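Local coordinates for protein putative HAD-hydrolase YfnB (Bacillus subtilis, PDB 3ED5) that is a putative HAD-like hydrolase, probably a phosphatase acting on 5'-nucleotides, at residues L27-L32 against Q92-F97; L98-Q103 against Q132-R137; V69-F74 against D86-E91. All coordinates share one frame; numbering follows the deposited sequence.

Interaction 1: L27-L32 against Q92-F97. With FMT (formic acid), chain H; FMT (formic acid), chain B.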
loop_
_atom_site.group_PDB
_atom_site.type_symbol
_atom_site.label_atom_id
_atom_site.label_comp_id
_atom_site.label_asym_id
_atom_site.label_seq_id
_atom_site.Cartn_x
_atom_site.Cartn_y
_atom_site.Cartn_z
ATOM N N LEU A 27 9.498 1.726 -12.973
ATOM C CA LEU A 27 9.338 1.280 -14.355
ATOM C C LEU A 27 8.270 2.117 -15.059
ATOM O O LEU A 27 8.480 2.597 -16.183
ATOM C CB LEU A 27 8.954 -0.216 -14.343
ATOM C CG LEU A 27 8.601 -0.958 -15.638
ATOM C CD1 LEU A 27 9.726 -0.850 -16.628
ATOM C CD2 LEU A 27 8.225 -2.407 -15.297
ATOM N N ALA A 28 7.132 2.312 -14.391
ATOM C CA ALA A 28 6.010 3.044 -14.985
ATOM C C ALA A 28 6.348 4.501 -15.268
ATOM O O ALA A 28 5.948 5.046 -16.316
ATOM C CB ALA A 28 4.762 2.966 -14.086
ATOM N N LEU A 29 7.082 5.137 -14.361
ATOM C CA LEU A 29 7.547 6.517 -14.610
ATOM C C LEU A 29 8.509 6.569 -15.809
ATOM O O LEU A 29 8.371 7.428 -16.704
ATOM C CB LEU A 29 8.262 7.075 -13.375
ATOM C CG LEU A 29 7.428 7.433 -12.146
ATOM C CD1 LEU A 29 8.373 7.842 -11.048
ATOM C CD2 LEU A 29 6.432 8.608 -12.468
ATOM N N ARG A 30 9.457 5.638 -15.848
ATOM C CA ARG A 30 10.400 5.594 -16.988
ATOM C C ARG A 30 9.624 5.473 -18.290
ATOM O O ARG A 30 9.887 6.205 -19.240
ATOM C CB ARG A 30 11.417 4.463 -16.874
ATOM C CG ARG A 30 12.496 4.563 -18.000
ATOM C CD ARG A 30 13.538 3.448 -17.940
ATOM N NE ARG A 30 12.994 2.085 -17.814
ATOM C CZ ARG A 30 12.726 1.294 -18.860
ATOM N NH1 ARG A 30 12.274 0.062 -18.679
ATOM N NH2 ARG A 30 12.922 1.730 -20.105
ATOM N N LEU A 31 8.664 4.542 -18.330
ATOM C CA LEU A 31 7.903 4.285 -19.562
ATOM C C LEU A 31 6.974 5.442 -19.930
ATOM O O LEU A 31 6.806 5.756 -21.121
ATOM C CB LEU A 31 7.133 2.963 -19.466
ATOM C CG LEU A 31 8.032 1.734 -19.354
ATOM C CD1 LEU A 31 7.188 0.494 -19.231
ATOM C CD2 LEU A 31 8.971 1.609 -20.552
ATOM N N LEU A 32 6.396 6.090 -18.915
ATOM C CA LEU A 32 5.557 7.267 -19.146
ATOM C C LEU A 32 6.380 8.397 -19.804
ATOM O O LEU A 32 5.941 9.012 -20.784
ATOM C CB LEU A 32 4.885 7.748 -17.832
ATOM C CG LEU A 32 4.112 9.072 -17.983
ATOM C CD1 LEU A 32 2.822 8.881 -18.795
ATOM C CD2 LEU A 32 3.809 9.714 -16.616
ATOM N N GLN A 92 -3.741 8.044 -17.109
ATOM C CA GLN A 92 -4.220 6.857 -17.782
ATOM C C GLN A 92 -3.045 6.061 -18.387
ATOM O O GLN A 92 -3.005 4.821 -18.297
ATOM C CB GLN A 92 -5.241 7.292 -18.822
ATOM C CG GLN A 92 -5.725 6.271 -19.796
ATOM C CD GLN A 92 -6.622 6.960 -20.841
ATOM O OE1 GLN A 92 -7.783 7.272 -20.566
ATOM N NE2 GLN A 92 -6.066 7.236 -22.026
ATOM N N LYS A 93 -2.069 6.767 -18.978
ATOM C CA LYS A 93 -0.893 6.081 -19.557
ATOM C C LYS A 93 -0.005 5.453 -18.477
ATOM O O LYS A 93 0.427 4.301 -18.581
ATOM C CB LYS A 93 -0.063 7.052 -20.433
ATOM C CG LYS A 93 -0.771 7.463 -21.702
ATOM C CD LYS A 93 -0.029 8.625 -22.369
ATOM C CE LYS A 93 -0.647 9.001 -23.698
ATOM N NZ LYS A 93 0.237 8.643 -24.843
ATOM N N TYR A 94 0.259 6.222 -17.431
ATOM C CA TYR A 94 1.027 5.771 -16.299
ATOM C C TYR A 94 0.381 4.533 -15.678
ATOM O O TYR A 94 1.071 3.533 -15.343
ATOM C CB TYR A 94 1.004 6.869 -15.244
ATOM C CG TYR A 94 1.749 6.502 -13.998
ATOM C CD1 TYR A 94 3.121 6.369 -14.035
ATOM C CD2 TYR A 94 1.085 6.292 -12.777
ATOM C CE1 TYR A 94 3.854 6.076 -12.911
ATOM C CE2 TYR A 94 1.837 5.998 -11.598
ATOM C CZ TYR A 94 3.231 5.882 -11.712
ATOM O OH TYR A 94 4.078 5.600 -10.669
ATOM N N ARG A 95 -0.930 4.615 -15.540
ATOM C CA ARG A 95 -1.716 3.556 -14.860
ATOM C C ARG A 95 -1.533 2.192 -15.556
ATOM O O ARG A 95 -1.405 1.134 -14.899
ATOM C CB ARG A 95 -3.215 3.965 -14.865
ATOM C CG ARG A 95 -4.198 2.922 -14.293
ATOM C CD ARG A 95 -3.970 2.681 -12.821
ATOM N NE ARG A 95 -3.809 3.911 -11.997
ATOM C CZ ARG A 95 -3.453 3.906 -10.718
ATOM N NH1 ARG A 95 -3.281 2.744 -10.076
ATOM N NH2 ARG A 95 -3.300 5.048 -10.043
ATOM N N ARG A 96 -1.580 2.205 -16.883
ATOM C CA ARG A 96 -1.400 0.987 -17.657
ATOM C C ARG A 96 -0.030 0.354 -17.379
ATOM O O ARG A 96 0.060 -0.867 -17.150
ATOM C CB ARG A 96 -1.632 1.228 -19.142
ATOM C CG ARG A 96 -1.751 -0.062 -19.917
ATOM C CD ARG A 96 -0.397 -0.568 -20.368
ATOM N NE ARG A 96 0.076 0.198 -21.516
ATOM C CZ ARG A 96 1.079 -0.171 -22.304
ATOM N NH1 ARG A 96 1.746 -1.305 -22.060
ATOM N NH2 ARG A 96 1.414 0.601 -23.333
ATOM N N PHE A 97 1.021 1.178 -17.374
ATOM C CA PHE A 97 2.371 0.677 -17.075
ATOM C C PHE A 97 2.525 0.219 -15.630
ATOM O O PHE A 97 3.164 -0.799 -15.373
ATOM C CB PHE A 97 3.429 1.736 -17.338
ATOM C CG PHE A 97 3.517 2.174 -18.779
ATOM C CD1 PHE A 97 3.587 1.231 -19.811
ATOM C CD2 PHE A 97 3.555 3.533 -19.089
ATOM C CE1 PHE A 97 3.699 1.638 -21.167
ATOM C CE2 PHE A 97 3.668 3.954 -20.441
ATOM C CZ PHE A 97 3.732 3.005 -21.475
HETATM C C FMT H . 12.905 1.169 -13.981
HETATM O O1 FMT H . 12.767 -0.039 -13.774
HETATM O O2 FMT H . 13.218 1.653 -15.072
HETATM C C FMT B . -0.799 4.687 -7.306
HETATM O O1 FMT B . 0.029 5.412 -7.828
HETATM O O2 FMT B . -1.985 4.718 -7.582
#

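Interaction 2: L98-Q103 against Q132-R137. With FMT (formic acid), chain G.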
loop_
_atom_site.group_PDB
_atom_site.type_symbol
_atom_site.label_atom_id
_atom_site.label_comp_id
_atom_site.label_asym_id
_atom_site.label_seq_id
_atom_site.Cartn_x
_atom_site.Cartn_y
_atom_site.Cartn_z
ATOM N N LEU A 98 1.938 0.957 -14.694
ATOM C CA LEU A 98 1.980 0.564 -13.297
ATOM C C LEU A 98 1.309 -0.795 -13.133
ATOM O O LEU A 98 1.776 -1.627 -12.333
ATOM C CB LEU A 98 1.231 1.594 -12.436
ATOM C CG LEU A 98 1.417 1.499 -10.923
ATOM C CD1 LEU A 98 2.892 1.888 -10.555
ATOM C CD2 LEU A 98 0.439 2.429 -10.224
ATOM N N GLU A 99 0.235 -1.023 -13.891
ATOM C CA GLU A 99 -0.539 -2.269 -13.753
ATOM C C GLU A 99 0.180 -3.467 -14.336
ATOM O O GLU A 99 -0.276 -4.582 -14.187
ATOM C CB GLU A 99 -1.959 -2.133 -14.351
ATOM C CG GLU A 99 -2.837 -1.283 -13.457
ATOM C CD GLU A 99 -4.260 -1.075 -13.979
ATOM O OE1 GLU A 99 -4.513 -1.312 -15.192
ATOM O OE2 GLU A 99 -5.106 -0.642 -13.162
ATOM N N GLU A 100 1.292 -3.241 -15.026
ATOM C CA GLU A 100 2.134 -4.327 -15.497
ATOM C C GLU A 100 3.312 -4.653 -14.573
ATOM O O GLU A 100 4.103 -5.535 -14.876
ATOM C CB GLU A 100 2.614 -4.044 -16.906
ATOM C CG GLU A 100 1.467 -4.137 -17.928
ATOM C CD GLU A 100 1.866 -3.670 -19.312
ATOM O OE1 GLU A 100 2.203 -2.487 -19.505
ATOM O OE2 GLU A 100 1.790 -4.497 -20.221
ATOM N N GLY A 101 3.427 -3.932 -13.470
ATOM C CA GLY A 101 4.501 -4.145 -12.498
ATOM C C GLY A 101 3.932 -4.900 -11.300
ATOM O O GLY A 101 3.134 -4.340 -10.550
ATOM N N HIS A 102 4.335 -6.157 -11.131
ATOM C CA HIS A 102 3.849 -6.978 -9.987
ATOM C C HIS A 102 5.026 -7.645 -9.295
ATOM O O HIS A 102 4.924 -8.772 -8.820
ATOM C CB HIS A 102 2.812 -8.030 -10.437
ATOM C CG HIS A 102 3.175 -8.722 -11.709
ATOM N ND1 HIS A 102 3.927 -9.878 -11.755
ATOM C CD2 HIS A 102 2.926 -8.381 -12.997
ATOM C CE1 HIS A 102 4.135 -10.210 -13.017
ATOM N NE2 HIS A 102 3.523 -9.327 -13.787
ATOM N N GLN A 103 6.171 -6.949 -9.288
ATOM C CA GLN A 103 7.357 -7.371 -8.546
ATOM C C GLN A 103 6.997 -7.613 -7.076
ATOM O O GLN A 103 6.183 -6.878 -6.508
ATOM C CB GLN A 103 8.437 -6.268 -8.643
ATOM C CG GLN A 103 8.786 -5.891 -10.097
ATOM C CD GLN A 103 7.980 -4.705 -10.648
ATOM O OE1 GLN A 103 6.875 -4.417 -10.197
ATOM N NE2 GLN A 103 8.564 -3.997 -11.620
ATOM N N GLN A 132 -4.860 -3.168 -7.929
ATOM C CA GLN A 132 -4.420 -4.049 -6.857
ATOM C C GLN A 132 -4.824 -5.486 -7.157
ATOM O O GLN A 132 -4.010 -6.408 -6.971
ATOM C CB GLN A 132 -4.999 -3.566 -5.514
ATOM C CG GLN A 132 -4.595 -2.092 -5.092
ATOM C CD GLN A 132 -3.090 -1.818 -5.155
ATOM O OE1 GLN A 132 -2.475 -1.854 -6.234
ATOM N NE2 GLN A 132 -2.513 -1.448 -4.024
ATOM N N TYR A 133 -6.053 -5.677 -7.642
ATOM C CA TYR A 133 -6.523 -7.002 -8.033
ATOM C C TYR A 133 -5.587 -7.588 -9.111
ATOM O O TYR A 133 -5.139 -8.748 -9.022
ATOM C CB TYR A 133 -7.962 -6.958 -8.567
ATOM C CG TYR A 133 -9.013 -7.139 -7.473
ATOM C CD1 TYR A 133 -9.290 -6.133 -6.550
ATOM C CD2 TYR A 133 -9.720 -8.336 -7.367
ATOM C CE1 TYR A 133 -10.284 -6.303 -5.545
ATOM C CE2 TYR A 133 -10.705 -8.524 -6.372
ATOM C CZ TYR A 133 -10.984 -7.499 -5.476
ATOM O OH TYR A 133 -11.954 -7.696 -4.497
ATOM N N LYS A 134 -5.289 -6.767 -10.112
ATOM C CA LYS A 134 -4.465 -7.253 -11.219
ATOM C C LYS A 134 -3.051 -7.641 -10.781
ATOM O O LYS A 134 -2.586 -8.749 -11.122
ATOM C CB LYS A 134 -4.421 -6.231 -12.377
ATOM C CG LYS A 134 -3.556 -6.718 -13.549
ATOM C CD LYS A 134 -3.606 -5.729 -14.725
ATOM C CE LYS A 134 -3.005 -6.305 -15.986
ATOM N NZ LYS A 134 -1.566 -6.668 -15.800
ATOM N N ARG A 135 -2.387 -6.776 -10.017
ATOM C CA ARG A 135 -1.017 -7.043 -9.547
ATOM C C ARG A 135 -0.972 -8.221 -8.557
ATOM O O ARG A 135 -0.038 -9.043 -8.607
ATOM C CB ARG A 135 -0.395 -5.774 -8.959
ATOM C CG ARG A 135 -0.126 -4.731 -10.091
ATOM C CD ARG A 135 0.151 -3.375 -9.492
ATOM N NE ARG A 135 1.361 -3.397 -8.633
ATOM C CZ ARG A 135 1.429 -2.963 -7.373
ATOM N NH1 ARG A 135 0.359 -2.462 -6.745
ATOM N NH2 ARG A 135 2.599 -3.018 -6.739
ATOM N N LEU A 136 -1.994 -8.349 -7.707
ATOM C CA LEU A 136 -2.054 -9.529 -6.850
ATOM C C LEU A 136 -2.263 -10.810 -7.661
ATOM O O LEU A 136 -1.716 -11.881 -7.296
ATOM C CB LEU A 136 -3.170 -9.399 -5.785
ATOM C CG LEU A 136 -2.869 -8.357 -4.708
ATOM C CD1 LEU A 136 -4.159 -8.057 -3.922
ATOM C CD2 LEU A 136 -1.704 -8.758 -3.774
ATOM N N ARG A 137 -3.083 -10.749 -8.702
ATOM C CA ARG A 137 -3.286 -11.939 -9.546
ATOM C C ARG A 137 -1.995 -12.314 -10.281
ATOM O O ARG A 137 -1.595 -13.477 -10.299
ATOM C CB ARG A 137 -4.421 -11.748 -10.547
ATOM C CG ARG A 137 -5.799 -11.837 -9.923
ATOM C CD ARG A 137 -6.880 -12.012 -10.998
ATOM N NE ARG A 137 -8.187 -12.252 -10.383
ATOM C CZ ARG A 137 -9.142 -11.329 -10.250
ATOM N NH1 ARG A 137 -10.280 -11.655 -9.666
ATOM N NH2 ARG A 137 -8.971 -10.085 -10.700
HETATM C C FMT G . -7.337 -9.334 -13.701
HETATM O O1 FMT G . -8.071 -10.300 -13.986
HETATM O O2 FMT G . -7.246 -8.836 -12.573
HETATM O O HOH W 1 4.884 -4.559 -7.595
#

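Interaction 3: V69-F74 against D86-E91. With FMT (formic acid), chain B; FMT (formic acid), chain F.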
loop_
_atom_site.group_PDB
_atom_site.type_symbol
_atom_site.label_atom_id
_atom_site.label_comp_id
_atom_site.label_asym_id
_atom_site.label_seq_id
_atom_site.Cartn_x
_atom_site.Cartn_y
_atom_site.Cartn_z
ATOM N N VAL A 69 -6.117 13.274 -6.736
ATOM C CA VAL A 69 -4.688 12.944 -6.514
ATOM C C VAL A 69 -4.080 12.424 -7.819
ATOM O O VAL A 69 -3.070 12.978 -8.321
ATOM C CB VAL A 69 -4.500 11.855 -5.393
ATOM C CG1 VAL A 69 -3.028 11.320 -5.367
ATOM C CG2 VAL A 69 -4.895 12.421 -4.026
ATOM N N VAL A 70 -4.681 11.382 -8.388
ATOM C CA VAL A 70 -3.996 10.679 -9.473
ATOM C C VAL A 70 -4.089 11.459 -10.779
ATOM O O VAL A 70 -3.163 11.369 -11.586
ATOM C CB VAL A 70 -4.425 9.217 -9.685
ATOM C CG1 VAL A 70 -4.123 8.389 -8.389
ATOM C CG2 VAL A 70 -5.895 9.119 -10.138
ATOM N N ASN A 71 -5.181 12.214 -10.951
ATOM C CA ASN A 71 -5.403 13.001 -12.190
ATOM C C ASN A 71 -4.752 14.366 -12.184
ATOM O O ASN A 71 -4.781 15.081 -13.210
ATOM C CB ASN A 71 -6.885 13.064 -12.548
ATOM C CG ASN A 71 -7.414 11.712 -12.937
ATOM O OD1 ASN A 71 -6.721 10.953 -13.606
ATOM N ND2 ASN A 71 -8.636 11.392 -12.524
ATOM N N THR A 72 -4.177 14.755 -11.050
ATOM C CA THR A 72 -3.430 16.019 -11.073
ATOM C C THR A 72 -1.925 15.906 -10.870
ATOM O O THR A 72 -1.199 16.860 -11.191
ATOM C CB THR A 72 -4.000 17.078 -10.110
ATOM O OG1 THR A 72 -3.964 16.579 -8.780
ATOM C CG2 THR A 72 -5.455 17.424 -10.457
ATOM N N ARG A 73 -1.434 14.792 -10.340
ATOM C CA ARG A 73 -0.015 14.714 -9.963
ATOM C C ARG A 73 0.898 14.965 -11.178
ATOM O O ARG A 73 1.885 15.716 -11.072
ATOM C CB ARG A 73 0.329 13.381 -9.278
ATOM C CG ARG A 73 0.001 12.148 -10.138
ATOM C CD ARG A 73 0.015 10.879 -9.233
ATOM N NE ARG A 73 -0.463 9.688 -9.924
ATOM C CZ ARG A 73 -0.480 8.482 -9.350
ATOM N NH1 ARG A 73 0.033 8.335 -8.120
ATOM N NH2 ARG A 73 -0.935 7.432 -10.018
ATOM N N PHE A 74 0.571 14.380 -12.327
ATOM C CA PHE A 74 1.479 14.562 -13.503
ATOM C C PHE A 74 1.355 15.918 -14.158
ATOM O O PHE A 74 2.331 16.425 -14.716
ATOM C CB PHE A 74 1.309 13.448 -14.543
ATOM C CG PHE A 74 1.694 12.115 -14.009
ATOM C CD1 PHE A 74 3.025 11.830 -13.728
ATOM C CD2 PHE A 74 0.716 11.155 -13.715
ATOM C CE1 PHE A 74 3.370 10.559 -13.156
ATOM C CE2 PHE A 74 1.056 9.924 -13.166
ATOM C CZ PHE A 74 2.370 9.635 -12.878
ATOM N N ASP A 86 -2.076 17.190 -19.994
ATOM C CA ASP A 86 -3.389 16.735 -19.601
ATOM C C ASP A 86 -3.190 15.697 -18.489
ATOM O O ASP A 86 -2.807 14.559 -18.769
ATOM C CB ASP A 86 -4.067 16.101 -20.816
ATOM C CG ASP A 86 -5.451 15.636 -20.527
ATOM O OD1 ASP A 86 -5.720 15.230 -19.386
ATOM O OD2 ASP A 86 -6.295 15.675 -21.446
ATOM N N GLY A 87 -3.469 16.091 -17.238
ATOM C CA GLY A 87 -3.141 15.249 -16.080
ATOM C C GLY A 87 -3.883 13.928 -16.108
ATOM O O GLY A 87 -3.328 12.880 -15.712
ATOM N N ALA A 88 -5.125 13.948 -16.579
ATOM C CA ALA A 88 -5.918 12.684 -16.663
ATOM C C ALA A 88 -5.407 11.710 -17.739
ATOM O O ALA A 88 -5.355 10.472 -17.527
ATOM C CB ALA A 88 -7.409 12.975 -16.854
ATOM N N LEU A 89 -5.021 12.261 -18.887
ATOM C CA LEU A 89 -4.441 11.467 -19.960
ATOM C C LEU A 89 -3.082 10.865 -19.531
ATOM O O LEU A 89 -2.809 9.671 -19.803
ATOM C CB LEU A 89 -4.342 12.295 -21.267
ATOM C CG LEU A 89 -3.575 11.683 -22.455
ATOM C CD1 LEU A 89 -4.288 10.482 -23.066
ATOM C CD2 LEU A 89 -3.336 12.739 -23.532
ATOM N N LEU A 90 -2.259 11.657 -18.830
ATOM C CA LEU A 90 -0.945 11.181 -18.414
ATOM C C LEU A 90 -1.114 10.064 -17.386
ATOM O O LEU A 90 -0.415 9.040 -17.421
ATOM C CB LEU A 90 -0.083 12.325 -17.856
ATOM C CG LEU A 90 0.497 13.305 -18.880
ATOM C CD1 LEU A 90 0.885 14.564 -18.115
ATOM C CD2 LEU A 90 1.697 12.699 -19.609
ATOM N N GLU A 91 -2.096 10.255 -16.507
ATOM C CA GLU A 91 -2.378 9.249 -15.475
ATOM C C GLU A 91 -2.876 7.943 -16.106
ATOM O O GLU A 91 -2.454 6.856 -15.699
ATOM C CB GLU A 91 -3.377 9.801 -14.479
ATOM C CG GLU A 91 -4.128 8.723 -13.598
ATOM C CD GLU A 91 -3.188 7.890 -12.699
ATOM O OE1 GLU A 91 -2.019 8.256 -12.422
ATOM O OE2 GLU A 91 -3.677 6.840 -12.188
HETATM C C FMT B . -0.799 4.687 -7.306
HETATM O O1 FMT B . 0.029 5.412 -7.828
HETATM O O2 FMT B . -1.985 4.718 -7.582
HETATM C C FMT F . -10.282 14.487 -10.856
HETATM O O1 FMT F . -10.485 13.611 -11.693
HETATM O O2 FMT F . -10.992 14.666 -9.864
HETATM O O HOH W 2 -1.978 13.287 -13.267
HETATM O O HOH W 3 -6.902 9.302 -15.897
#

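Interaction 1: L27-L32 against Q92-F97
Leu-31 packs on the ring of Phe-97. Leu-31 CB sits over the centre of one face, 3.6 Å from the centroid of the Phe-97 ring and 9° off the ring normal, a CH-pi contact. Leu-31 CD1 reaches Phe-97 CD1 at 3.7 Å. Another ring atom, Phe-97 CE2, lies beside the backbone, 3.8 Å from Leu-32 N. The ring therefore covers both a side chain and part of the helix main chain.

Ala-28 marks a close approach of the two helices. Its CB points at the partner helix and touches Tyr-94 CE1 at 3.4 Å and Phe-97 CB at 3.7 Å. The phenol of Tyr-94 leans toward helix 21-35, with CG anti to the backbone N (chi1 179°). Leu-29 CD2 also meets Tyr-94 CE1, at 3.6 Å. Leu-32 closes the other end: its CD1 lies 3.8 Å from Lys-93 CB, and the two side chains cross at about a right angle. The interface is apolar. The ammonium of Lys-93 turns away from it to a salt bridge with Asp-35.

A second shell holds the tyrosine. Phe-74 of helix 66-80 meets the Tyr-94 ring at an inclined angle, and Tyr-48 of helix 42-60 touches both Leu-29 and Tyr-94. Leu-32 also packs on Phe-74 and Leu-90.

The segment axes approach to 8.5 Å at 134° between their directions. Helix 21-35 and helix 87-98 are the first and last of the four helices 21-35, 42-60, 66-80 and 87-98, inserted after strand 9-12. This is the helical cap of HAD enzymes with a C1-type insertion, and the contact joins its two ends.

Interaction 2: L98-Q103 against Q132-R137
The guanidinium of Arg-135 is met at its edge by Gly-101 O, 2.8 Å from Arg-135 NE. The oxygen lies practically in the guanidinium plane, and the C=O...N angle of 172° places the donor nearly along the C=O axis. Two more partners lie at the same flat group's edges. Water 1 accepts from Arg-135 NH2 at 2.9 Å and lies beside Gln-103 O. Gln-132 OE1 takes a weak bond from Arg-135 NH1, which also forms a salt bridge with Asp-15. His-102 CB rests on Arg-135 O, at 3.5 Å.

The Arg-135 chain bends at chi3 (62°), which brings NE to the glycine carbonyl. Leu-98 O lies 3.7 Å from Arg-135 CD.

Lys-134 grips the same loop one residue earlier on the helix. Its NZ donates to Glu-99 O at 2.9 Å, from 39° above the carbonyl plane, and also pairs with Asp-138. Lys-134 CD runs beside Glu-99 CB at 4.0 Å. The Glu-99 carboxylate turns to Thr-131 and His-130 instead.

An alanine in place of Arg-135 would probably leave Gly-101 O and water 1 without this donor, take a salt-bridge partner from Asp-15, and weaken the hold of the loop on the helix.

Leu-98 to Gly-101 form a type I beta turn, closed by Gly-101 N to Leu-98 O at 3.1 Å. The Arg-135 side chain lies about 9 Å from that of Asp-13, the nucleophile by similarity; Asp-15 fits the second aspartate of the HAD DxD motif. The loop follows helix 87-98 and leads to helix 108-116, with Phe-21 of helix 21-35 against Leu-98 and Arg-135. Helix 129-138 follows strand 120-125 and packs through Tyr-133 and Leu-136 on strand 147-150.

Interaction 3: V69-F74 against D86-E91
Arg-73 and Glu-91 cross obliquely, their guanidinium and carboxylate planes 46° apart. Arg-73 NH2 donates to Glu-91 OE1 at 2.8 Å, on the syn side, in a salt bridge. Arg-73 NE adds a weak bond to the same oxygen at 3.3 Å. The Phe-74 ring is nearly coplanar with the carboxylate, 16° apart, and OE1 lies at the ring edge, 3.6 Å from Phe-74 CE2. The Asn-71 amide stands steeply to the carboxylate (70°), with Asn-71 OD1 3.4 Å from Glu-91 CG. Glu-91 CG is anti to the backbone N, and a bend at chi2 places CD 3.5 Å from Val-70 CB. Glu-91 is thus a knob in a hole formed by these four residues.

Nearby, Gly-87 CA lies 3.3 Å from Asn-71 O in a CA-H...O contact; any CB there would clash with that oxygen. Water 2 joins Val-70 O, Phe-74 N and Gly-87 O. Asp-86 N-caps helix 87-98 through Leu-89 N.

Glu-91 is buried, yet OE1 meets Arg-73 and OE2 meets Arg-95. These arginines bind different oxygens of one formic acid molecule, O1 and O2 respectively. The Glu-91 carboxylate probably offsets their repulsion, and the formic acid may add to this if ionised.

Overall arrangement
All three contacts lie within the HAD-like hydrolase region of the chain. Along the chain, interaction 3 is nested inside the loop closed by interaction 1, and interaction 2 follows. Interactions 1 and 3 share helix 87-98, with centres about 11 Å apart. They meet directly through Tyr-94 and Phe-74, so helices 21-35, 66-80 and 87-98 form one packed cap core. Interaction 2 begins where helix 87-98 ends, its centre about 13 Å from that of interaction 1, with Leu-98 N against Ala-28 CB. It joins the return loop from the cap to helix 129-138 beside the parallel sheet. Interactions 2 and 3 have centres about 20 Å apart and do not touch. The series thus runs from the cap interior to the linker near the probable active site.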